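Local coordinates for protein cytochrome P450 (Bacillus megaterium, PDB 5L92) that binds heme and corticosterone and oxidises steroids, probably as a heme-iron monooxygenase that activates molecular oxygen, at residues 23-29 / 285-290; 274-278 / 334-338; 376-382 / 397-403. One frame throughout, in Å; residues are numbered along the deposited sequence.

Interaction 1. Residues 23-29 / 285-290; sequences FNPFSWY and YRSPVQ
The loop that follows helix K of the P450 fold, the helix of residues 275-285, meets the start of helix 26-33, near the N-terminus, through two polar grips, Arg286 on Asn24 and Gln290 on Tyr29. Arg286 presents its guanidinium end-on, so that NH2 (3.1 Å) and NH1 (3.2 Å) both reach Asn24 OD1, while Asn24 ND2 bonds to Glu20 O and so fixes the other end of the amide. The oxygen lies in the guanidinium plane, whereas NH1 sits 48° above the amide's carbonyl plane; only the NH2 bond lies in that plane. A long, extended chain with several N-H groups suits this place, since NH1 also makes a weak bond to Phe23 O and one to Tyr393 OH, while NH2 forms a salt bridge with Glu260. Phe23 lays CE2 over one face of the guanidinium, the two planes only 4° apart, and Phe26 turns its edge to NH1 at 3.7 Å from CE2.

Further along, Tyr29 OH donates to a lone pair of Gln290 OE1 at 2.7 Å, ring and amide almost coplanar. The other end of that amide is fixed as well: NE2 donates to Ser287 O at 2.9 Å, which leaves the group little freedom to flip. Between the grips Phe26 CZ rests 3.5 Å from Tyr285 O. Pro288 and Val289, inside the same loop, touch the heme, an arrangement typical of the P450 connection from helix K to the central beta-sheet.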
loop_
_atom_site.group_PDB
_atom_site.type_symbol
_atom_site.label_atom_id
_atom_site.label_comp_id
_atom_site.label_asym_id
_atom_site.label_seq_id
_atom_site.Cartn_x
_atom_site.Cartn_y
_atom_site.Cartn_z
ATOM N N PHE A 23 -11.049 9.944 7.556
ATOM C CA PHE A 23 -11.139 8.522 7.280
ATOM C C PHE A 23 -12.358 8.157 6.447
ATOM O O PHE A 23 -12.518 6.992 6.087
ATOM C CB PHE A 23 -11.159 7.732 8.585
ATOM C CG PHE A 23 -10.786 6.285 8.430
ATOM C CD1 PHE A 23 -9.569 5.922 7.889
ATOM C CD2 PHE A 23 -11.634 5.297 8.866
ATOM C CE1 PHE A 23 -9.204 4.552 7.755
ATOM C CE2 PHE A 23 -11.284 3.938 8.748
ATOM C CZ PHE A 23 -10.052 3.578 8.198
ATOM N N ASN A 24 -13.219 9.113 6.133
ATOM C CA ASN A 24 -14.405 8.861 5.316
ATOM C C ASN A 24 -14.508 9.971 4.268
ATOM O O ASN A 24 -15.366 10.860 4.337
ATOM C CB ASN A 24 -15.660 8.730 6.184
ATOM C CG ASN A 24 -15.596 7.508 7.125
ATOM O OD1 ASN A 24 -15.806 6.371 6.705
ATOM N ND2 ASN A 24 -15.276 7.747 8.390
ATOM N N PRO A 25 -13.628 9.933 3.272
ATOM C CA PRO A 25 -13.669 10.901 2.172
ATOM C C PRO A 25 -14.724 10.606 1.114
ATOM O O PRO A 25 -14.806 11.341 0.121
ATOM C CB PRO A 25 -12.255 10.780 1.570
ATOM C CG PRO A 25 -11.875 9.322 1.829
ATOM C CD PRO A 25 -12.493 8.991 3.163
ATOM N N PHE A 26 -15.569 9.596 1.313
ATOM C CA PHE A 26 -16.362 9.077 0.200
ATOM C C PHE A 26 -17.532 9.976 -0.195
ATOM O O PHE A 26 -17.932 9.944 -1.357
ATOM C CB PHE A 26 -16.829 7.654 0.535
ATOM C CG PHE A 26 -15.687 6.775 1.052
ATOM C CD1 PHE A 26 -14.698 6.371 0.209
ATOM C CD2 PHE A 26 -15.617 6.412 2.381
ATOM C CE1 PHE A 26 -13.644 5.586 0.673
ATOM C CE2 PHE A 26 -14.577 5.638 2.838
ATOM C CZ PHE A 26 -13.584 5.249 1.985
ATOM N N SER A 27 -18.045 10.808 0.702
ATOM C CA SER A 27 -19.073 11.769 0.293
ATOM C C SER A 27 -18.499 12.824 -0.648
ATOM O O SER A 27 -19.137 13.201 -1.640
ATOM C CB SER A 27 -19.698 12.431 1.524
ATOM O OG SER A 27 -20.564 11.528 2.164
ATOM N N TRP A 28 -17.290 13.294 -0.354
ATOM C CA TRP A 28 -16.566 14.189 -1.251
ATOM C C TRP A 28 -16.342 13.566 -2.626
ATOM O O TRP A 28 -16.615 14.204 -3.657
ATOM C CB TRP A 28 -15.227 14.560 -0.638
ATOM C CG TRP A 28 -14.401 15.510 -1.503
ATOM C CD1 TRP A 28 -14.799 16.739 -1.987
ATOM C CD2 TRP A 28 -13.064 15.301 -2.006
ATOM N NE1 TRP A 28 -13.785 17.302 -2.743
ATOM C CE2 TRP A 28 -12.715 16.445 -2.768
ATOM C CE3 TRP A 28 -12.127 14.267 -1.882
ATOM C CZ2 TRP A 28 -11.464 16.594 -3.365
ATOM C CZ3 TRP A 28 -10.892 14.412 -2.487
ATOM C CH2 TRP A 28 -10.577 15.564 -3.231
ATOM N N TYR A 29 -15.775 12.341 -2.660
ATOM C CA TYR A 29 -15.604 11.622 -3.921
ATOM C C TYR A 29 -16.911 11.581 -4.713
ATOM O O TYR A 29 -16.926 11.800 -5.930
ATOM C CB TYR A 29 -15.134 10.173 -3.678
ATOM C CG TYR A 29 -13.779 9.918 -3.030
ATOM C CD1 TYR A 29 -12.769 10.874 -3.014
ATOM C CD2 TYR A 29 -13.510 8.675 -2.463
ATOM C CE1 TYR A 29 -11.543 10.606 -2.406
ATOM C CE2 TYR A 29 -12.318 8.405 -1.863
ATOM C CZ TYR A 29 -11.320 9.363 -1.853
ATOM O OH TYR A 29 -10.120 9.081 -1.268
ATOM N N TYR A 285 -13.472 -1.014 -0.754
ATOM C CA TYR A 285 -14.264 -0.159 0.127
ATOM C C TYR A 285 -13.401 0.719 1.028
ATOM O O TYR A 285 -13.751 1.875 1.278
ATOM C CB TYR A 285 -15.204 -1.043 0.971
ATOM C CG TYR A 285 -16.344 -0.314 1.643
ATOM C CD1 TYR A 285 -17.487 0.067 0.936
ATOM C CD2 TYR A 285 -16.283 -0.017 2.981
ATOM C CE1 TYR A 285 -18.528 0.729 1.583
ATOM C CE2 TYR A 285 -17.300 0.610 3.623
ATOM C CZ TYR A 285 -18.418 0.992 2.936
ATOM O OH TYR A 285 -19.399 1.639 3.623
ATOM N N ARG A 286 -12.269 0.197 1.501
ATOM C CA ARG A 286 -11.356 0.919 2.372
ATOM C C ARG A 286 -9.919 0.679 1.901
ATOM O O ARG A 286 -9.097 0.031 2.544
ATOM C CB ARG A 286 -11.576 0.541 3.822
ATOM C CG ARG A 286 -12.788 1.317 4.408
ATOM C CD ARG A 286 -12.793 1.340 5.920
ATOM N NE ARG A 286 -14.078 1.753 6.430
ATOM C CZ ARG A 286 -14.506 3.007 6.486
ATOM N NH1 ARG A 286 -13.743 3.991 6.049
ATOM N NH2 ARG A 286 -15.714 3.277 6.974
ATOM N N SER A 287 -9.661 1.171 0.716
ATOM C CA SER A 287 -8.438 0.835 -0.000
ATOM C C SER A 287 -7.210 1.374 0.733
ATOM O O SER A 287 -7.165 2.568 1.044
ATOM C CB SER A 287 -8.528 1.410 -1.397
ATOM O OG SER A 287 -9.856 1.277 -1.909
ATOM N N PRO A 288 -6.201 0.536 0.998
ATOM C CA PRO A 288 -4.935 1.008 1.616
ATOM C C PRO A 288 -4.252 2.149 0.878
ATOM O O PRO A 288 -3.549 2.955 1.503
ATOM C CB PRO A 288 -4.073 -0.268 1.595
ATOM C CG PRO A 288 -5.104 -1.375 1.661
ATOM C CD PRO A 288 -6.153 -0.912 0.732
ATOM N N VAL A 289 -4.426 2.231 -0.436
ATOM C CA VAL A 289 -3.928 3.335 -1.244
ATOM C C VAL A 289 -5.124 3.998 -1.929
ATOM O O VAL A 289 -5.810 3.370 -2.740
ATOM C CB VAL A 289 -2.884 2.873 -2.260
ATOM C CG1 VAL A 289 -2.349 4.070 -3.085
ATOM C CG2 VAL A 289 -1.676 2.168 -1.545
ATOM N N GLN A 290 -5.387 5.264 -1.593
ATOM C CA GLN A 290 -6.588 5.937 -2.110
ATOM C C GLN A 290 -6.389 6.570 -3.484
ATOM O O GLN A 290 -7.372 6.728 -4.234
ATOM C CB GLN A 290 -7.063 7.023 -1.150
ATOM C CG GLN A 290 -7.710 6.486 0.107
ATOM C CD GLN A 290 -9.042 5.826 -0.154
ATOM O OE1 GLN A 290 -9.935 6.430 -0.744
ATOM N NE2 GLN A 290 -9.163 4.573 0.237
#

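Interaction 2. Residues 274-278 / 334-338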
loop_
_atom_site.group_PDB
_atom_site.type_symbol
_atom_site.label_atom_id
_atom_site.label_comp_id
_atom_site.label_asym_id
_atom_site.label_seq_id
_atom_site.Cartn_x
_atom_site.Cartn_y
_atom_site.Cartn_z
ATOM N N LEU A 274 -15.927 -17.350 2.114
ATOM C CA LEU A 274 -16.051 -15.983 1.609
ATOM C C LEU A 274 -14.895 -15.067 2.014
ATOM O O LEU A 274 -14.919 -13.892 1.625
ATOM C CB LEU A 274 -17.353 -15.345 2.077
ATOM C CG LEU A 274 -18.653 -15.914 1.475
ATOM C CD1 LEU A 274 -19.835 -15.129 1.962
ATOM C CD2 LEU A 274 -18.658 -15.933 -0.038
ATOM N N LEU A 275 -13.905 -15.553 2.789
ATOM C CA LEU A 275 -12.855 -14.663 3.280
ATOM C C LEU A 275 -12.105 -14.003 2.127
ATOM O O LEU A 275 -12.047 -12.765 2.114
ATOM C CB LEU A 275 -11.906 -15.395 4.238
ATOM C CG LEU A 275 -10.769 -14.508 4.798
ATOM C CD1 LEU A 275 -11.266 -13.197 5.419
ATOM C CD2 LEU A 275 -9.954 -15.242 5.815
ATOM N N PRO A 276 -11.608 -14.728 1.100
ATOM C CA PRO A 276 -10.965 -14.035 -0.043
ATOM C C PRO A 276 -11.824 -12.966 -0.704
ATOM O O PRO A 276 -11.323 -11.878 -0.979
ATOM C CB PRO A 276 -10.640 -15.178 -1.028
ATOM C CG PRO A 276 -10.556 -16.397 -0.200
ATOM C CD PRO A 276 -11.510 -16.199 0.975
ATOM N N SER A 277 -13.103 -13.244 -0.966
ATOM C CA SER A 277 -13.989 -12.258 -1.579
ATOM C C SER A 277 -14.190 -11.057 -0.668
ATOM O O SER A 277 -14.286 -9.915 -1.137
ATOM C CB SER A 277 -15.336 -12.920 -1.909
ATOM O OG SER A 277 -16.240 -12.012 -2.514
ATOM N N GLY A 278 -14.262 -11.298 0.632
ATOM C CA GLY A 278 -14.382 -10.206 1.589
ATOM C C GLY A 278 -13.142 -9.328 1.609
ATOM O O GLY A 278 -13.240 -8.107 1.743
ATOM N N LYS A 334 -20.233 -5.375 0.719
ATOM C CA LYS A 334 -20.837 -6.689 0.473
ATOM C C LYS A 334 -19.735 -7.744 0.433
ATOM O O LYS A 334 -18.972 -7.800 -0.540
ATOM C CB LYS A 334 -21.608 -6.700 -0.847
ATOM C CG LYS A 334 -22.784 -5.739 -0.935
ATOM C CD LYS A 334 -23.541 -5.906 -2.278
ATOM C CE LYS A 334 -24.606 -4.844 -2.518
ATOM N NZ LYS A 334 -24.886 -4.702 -3.990
ATOM N N ILE A 335 -19.641 -8.597 1.462
ATOM C CA ILE A 335 -18.499 -9.514 1.482
ATOM C C ILE A 335 -18.497 -10.449 0.287
ATOM O O ILE A 335 -17.478 -11.086 0.026
ATOM C CB ILE A 335 -18.393 -10.400 2.741
ATOM C CG1 ILE A 335 -19.643 -11.282 2.941
ATOM C CG2 ILE A 335 -18.003 -9.611 3.990
ATOM C CD1 ILE A 335 -19.430 -12.344 4.073
ATOM N N ASP A 336 -19.628 -10.611 -0.408
ATOM C CA ASP A 336 -19.715 -11.534 -1.534
ATOM C C ASP A 336 -19.719 -10.808 -2.865
ATOM O O ASP A 336 -20.038 -11.423 -3.887
ATOM C CB ASP A 336 -20.964 -12.436 -1.410
ATOM C CG ASP A 336 -22.288 -11.647 -1.334
ATOM O OD1 ASP A 336 -22.313 -10.462 -0.941
ATOM O OD2 ASP A 336 -23.333 -12.246 -1.651
ATOM N N ARG A 337 -19.327 -9.522 -2.880
ATOM C CA ARG A 337 -19.488 -8.672 -4.054
ATOM C C ARG A 337 -18.898 -9.291 -5.310
ATOM O O ARG A 337 -17.724 -9.685 -5.344
ATOM C CB ARG A 337 -18.858 -7.291 -3.824
ATOM C CG ARG A 337 -19.034 -6.394 -5.029
ATOM C CD ARG A 337 -18.629 -4.956 -4.793
ATOM N NE ARG A 337 -19.475 -4.269 -3.825
ATOM C CZ ARG A 337 -20.551 -3.568 -4.146
ATOM N NH1 ARG A 337 -20.936 -3.464 -5.422
ATOM N NH2 ARG A 337 -21.239 -2.968 -3.189
ATOM N N LYS A 338 -19.720 -9.325 -6.362
ATOM C CA LYS A 338 -19.363 -9.864 -7.685
ATOM C C LYS A 338 -20.148 -9.096 -8.734
ATOM O O LYS A 338 -21.364 -8.924 -8.607
ATOM C CB LYS A 338 -19.671 -11.356 -7.838
ATOM C CG LYS A 338 -18.674 -12.282 -7.192
ATOM C CD LYS A 338 -18.977 -13.778 -7.480
ATOM C CE LYS A 338 -18.815 -14.131 -8.977
ATOM N NZ LYS A 338 -18.664 -15.604 -9.239
HETATM O O HOH W 1 -15.419 -9.233 -3.612
#
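The flat group that matters is the peptide carbonyl of Ile335, whose oxygen takes the hydroxyl of Ser277 from a direction 23° off the carbonyl plane. Ser277 OG donates to Ile335 O at 3.0 Å. Its hydroxyl stands anti to the backbone nitrogen (chi1 -180°), which carries it from the helix toward the turn 334-337. The backbone nitrogen of Gly278 is also close to that oxygen, but its hydrogen is directed to Leu274 O at 2.9 Å, within the first turn of helix 275-285. Serine suits the place: a short hydroxyl crosses the gap where the two backbones lie near each other. With an alanine here, Ile335 O would probably lose its donor from the helix and the turn would be less firmly pinned to it.

Beside the polar pair, Leu274 CD1 meets Ile335 CD1 at 3.5 Å, the two side chains crossing at about a right angle. Branched and apolar, Ile335 also touches Ser264 and Arg267 and so packs against both helix 275-285 and helix 262-270. A water donates to Ser277 O at 2.8 Å and to Arg337 O at 2.9 Å, a second bridge between helix and turn.

The turn itself is type I, closed by Arg337 N on Lys334 O. Arg337 spends its guanidinium on Val332 O and Glu281, which with Arg284 forms the ExxR motif of helix K; the three make up the Glu-Arg-Arg triad characteristic of P450s. Chemically, then, neutral hydroxyl, water and methyl contacts hold the backbone in position, while the charges are paired beyond the contact.

Interaction 3. Residues 376-382 / 397-403; sequences MDWSPSF and ELLIRKN
Phe382, with CG anti to the backbone N (chi1 172°), and Leu398, turned the same way, bring CE2 and CD1 to 3.4 Å, the methyl meeting the ring at its edge. Trp378 CE3 lies over one face of the Phe382 ring, so the large apolar groups gather where Tyr256 of helix 247-260 joins them. Arg401 instead bends at chi3 (-67°), which sets one face of its guanidinium against Pro380: CD sits 3.5 Å from CZ, over the centre of the group. The charge is met by Asp131 of the neighbouring strand, and proline offers it a rigid apolar cover.

Between the backbones, Asp377 and Arg401 form an antiparallel hydrogen-bonded pair. Arg401 N donates to Asp377 O at 2.8 Å, and Asp377 N returns a bond to Arg401 O at 3.1 Å. Ser379 N adds a bond to Leu399 O, after which its OG accepts from Ser381 N at 2.9 Å in an ST turn at the start of the type I turn 379-382. Met376 CB packs on Ile400 CG2. With 131-133 on the far side of 399-401, this is the small antiparallel sheet, beta-3, typical of the P450 fold.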
loop_
_atom_site.group_PDB
_atom_site.type_symbol
_atom_site.label_atom_id
_atom_site.label_comp_id
_atom_site.label_asym_id
_atom_site.label_seq_id
_atom_site.Cartn_x
_atom_site.Cartn_y
_atom_site.Cartn_z
ATOM N N MET A 376 -15.121 -11.133 18.991
ATOM C CA MET A 376 -14.373 -9.907 19.092
ATOM C C MET A 376 -15.196 -8.647 18.806
ATOM O O MET A 376 -16.103 -8.658 18.039
ATOM C CB MET A 376 -13.110 -9.951 18.218
ATOM C CG MET A 376 -13.245 -9.496 16.785
ATOM S SD MET A 376 -11.730 -9.499 15.822
ATOM C CE MET A 376 -11.935 -10.963 14.937
ATOM N N ASP A 377 -14.848 -7.571 19.472
ATOM C CA ASP A 377 -15.507 -6.301 19.286
ATOM C C ASP A 377 -14.597 -5.177 19.722
ATOM O O ASP A 377 -13.559 -5.401 20.274
ATOM C CB ASP A 377 -16.837 -6.277 20.029
ATOM C CG ASP A 377 -17.872 -5.326 19.402
ATOM O OD1 ASP A 377 -17.619 -4.668 18.424
ATOM O OD2 ASP A 377 -18.951 -5.244 19.921
ATOM N N TRP A 378 -15.006 -3.962 19.439
ATOM C CA TRP A 378 -14.243 -2.821 19.818
ATOM C C TRP A 378 -13.980 -2.869 21.302
ATOM O O TRP A 378 -14.827 -3.207 22.055
ATOM C CB TRP A 378 -14.978 -1.518 19.530
ATOM C CG TRP A 378 -15.762 -1.422 18.309
ATOM C CD1 TRP A 378 -17.070 -1.540 18.216
ATOM C CD2 TRP A 378 -15.297 -1.115 17.009
ATOM N NE1 TRP A 378 -17.469 -1.369 16.957
ATOM C CE2 TRP A 378 -16.390 -1.091 16.187
ATOM C CE3 TRP A 378 -14.059 -0.866 16.465
ATOM C CZ2 TRP A 378 -16.292 -0.841 14.856
ATOM C CZ3 TRP A 378 -13.967 -0.625 15.176
ATOM C CH2 TRP A 378 -15.063 -0.604 14.372
ATOM N N SER A 379 -12.795 -2.501 21.712
ATOM C CA SER A 379 -12.488 -2.435 23.107
ATOM C C SER A 379 -13.015 -1.128 23.645
ATOM O O SER A 379 -13.202 -0.215 22.917
ATOM C CB SER A 379 -11.001 -2.597 23.315
ATOM O OG SER A 379 -10.397 -1.536 23.972
ATOM N N PRO A 380 -13.200 -1.091 25.011
ATOM C CA PRO A 380 -13.652 0.198 25.542
ATOM C C PRO A 380 -12.667 1.330 25.319
ATOM O O PRO A 380 -13.046 2.440 25.436
ATOM C CB PRO A 380 -13.839 -0.049 27.021
ATOM C CG PRO A 380 -14.010 -1.489 27.172
ATOM C CD PRO A 380 -13.109 -2.063 26.187
ATOM N N SER A 381 -11.437 1.016 24.981
ATOM C CA SER A 381 -10.438 2.015 24.736
ATOM C C SER A 381 -10.260 2.425 23.282
ATOM O O SER A 381 -9.422 3.225 22.987
ATOM C CB SER A 381 -9.093 1.565 25.266
ATOM O OG SER A 381 -9.003 1.734 26.632
ATOM N N PHE A 382 -11.052 1.873 22.393
ATOM C CA PHE A 382 -10.928 2.191 21.006
ATOM C C PHE A 382 -11.155 3.643 20.693
ATOM O O PHE A 382 -12.052 4.240 21.178
ATOM C CB PHE A 382 -11.855 1.344 20.145
ATOM C CG PHE A 382 -11.897 1.768 18.711
ATOM C CD1 PHE A 382 -12.699 2.797 18.351
ATOM C CD2 PHE A 382 -11.113 1.188 17.771
ATOM C CE1 PHE A 382 -12.740 3.240 17.080
ATOM C CE2 PHE A 382 -11.133 1.636 16.489
ATOM C CZ PHE A 382 -11.961 2.655 16.140
ATOM N N GLU A 397 -3.853 2.673 15.121
ATOM C CA GLU A 397 -4.103 1.664 16.140
ATOM C C GLU A 397 -5.530 1.154 15.942
ATOM O O GLU A 397 -6.349 1.796 15.286
ATOM C CB GLU A 397 -3.875 2.214 17.562
ATOM C CG GLU A 397 -4.793 3.363 18.008
ATOM C CD GLU A 397 -4.985 3.408 19.562
ATOM O OE1 GLU A 397 -3.966 3.400 20.296
ATOM O OE2 GLU A 397 -6.160 3.420 20.034
ATOM N N LEU A 398 -5.817 -0.028 16.486
ATOM C CA LEU A 398 -7.165 -0.586 16.369
ATOM C C LEU A 398 -7.380 -1.530 17.558
ATOM O O LEU A 398 -7.083 -2.726 17.486
ATOM C CB LEU A 398 -7.334 -1.274 15.022
ATOM C CG LEU A 398 -8.664 -1.968 14.703
ATOM C CD1 LEU A 398 -9.823 -1.100 14.948
ATOM C CD2 LEU A 398 -8.701 -2.382 13.273
ATOM N N LEU A 399 -7.870 -0.967 18.663
ATOM C CA LEU A 399 -7.983 -1.728 19.903
ATOM C C LEU A 399 -9.232 -2.584 19.873
ATOM O O LEU A 399 -10.349 -2.074 19.707
ATOM C CB LEU A 399 -7.985 -0.815 21.124
ATOM C CG LEU A 399 -6.737 0.070 21.203
ATOM C CD1 LEU A 399 -6.736 0.922 22.473
ATOM C CD2 LEU A 399 -5.475 -0.758 21.096
ATOM N N ILE A 400 -9.029 -3.891 20.041
ATOM C CA ILE A 400 -10.082 -4.889 20.000
ATOM C C ILE A 400 -10.092 -5.673 21.315
ATOM O O ILE A 400 -9.035 -5.976 21.876
ATOM C CB ILE A 400 -9.871 -5.824 18.789
ATOM C CG1 ILE A 400 -10.068 -5.068 17.473
ATOM C CG2 ILE A 400 -10.730 -7.042 18.884
ATOM C CD1 ILE A 400 -11.426 -4.563 17.206
ATOM N N ARG A 401 -11.278 -6.028 21.766
ATOM C CA ARG A 401 -11.503 -6.856 22.918
ATOM C C ARG A 401 -11.862 -8.241 22.366
ATOM O O ARG A 401 -12.744 -8.383 21.571
ATOM C CB ARG A 401 -12.608 -6.293 23.784
ATOM C CG ARG A 401 -13.136 -7.228 24.840
ATOM C CD ARG A 401 -13.718 -6.549 26.044
ATOM N NE ARG A 401 -12.707 -5.858 26.773
ATOM C CZ ARG A 401 -12.925 -5.174 27.859
ATOM N NH1 ARG A 401 -14.106 -5.102 28.363
ATOM N NH2 ARG A 401 -11.950 -4.583 28.442
ATOM N N LYS A 402 -11.143 -9.261 22.795
ATOM C CA LYS A 402 -11.336 -10.627 22.324
ATOM C C LYS A 402 -12.632 -11.299 22.695
ATOM O O LYS A 402 -13.167 -12.006 21.932
ATOM C CB LYS A 402 -10.241 -11.518 22.809
ATOM C CG LYS A 402 -8.892 -11.219 22.281
ATOM C CD LYS A 402 -7.872 -11.837 23.172
ATOM C CE LYS A 402 -6.511 -11.837 22.575
ATOM N NZ LYS A 402 -5.554 -12.382 23.542
ATOM N N ASN A 403 -13.110 -11.055 23.884
ATOM C CA ASN A 403 -14.336 -11.634 24.369
ATOM C C ASN A 403 -14.388 -13.151 24.435
ATOM O O ASN A 403 -15.392 -13.748 24.135
ATOM C CB ASN A 403 -15.516 -11.115 23.580
ATOM C CG ASN A 403 -15.822 -9.696 23.890
ATOM O OD1 ASN A 403 -15.982 -9.318 25.026
ATOM N ND2 ASN A 403 -15.844 -8.903 22.885
#

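In the fold
Interaction 1 is the buried contact; interactions 2 and 3 are partly buried and lie farther from the centre of the chain. Interactions 1 and 2 involve the two ends of helix 275-285: its first turn is held to the turn 334-337, and the loop beyond its last turn is held to helix 26-33. Interaction 3 joins strands close in sequence, yet Tyr256 of helix 247-260 touches both its aromatic cluster and Arg286 of interaction 1, while helix 262-270 backs interactions 2 and 3. Their chemistry differs accordingly: an arginine and an amide each held by several hydrogen bonds, in a loop whose Pro288 and Val289 touch the heme, a hydroxyl and a water at the helix start, and backbone pairing at the periphery.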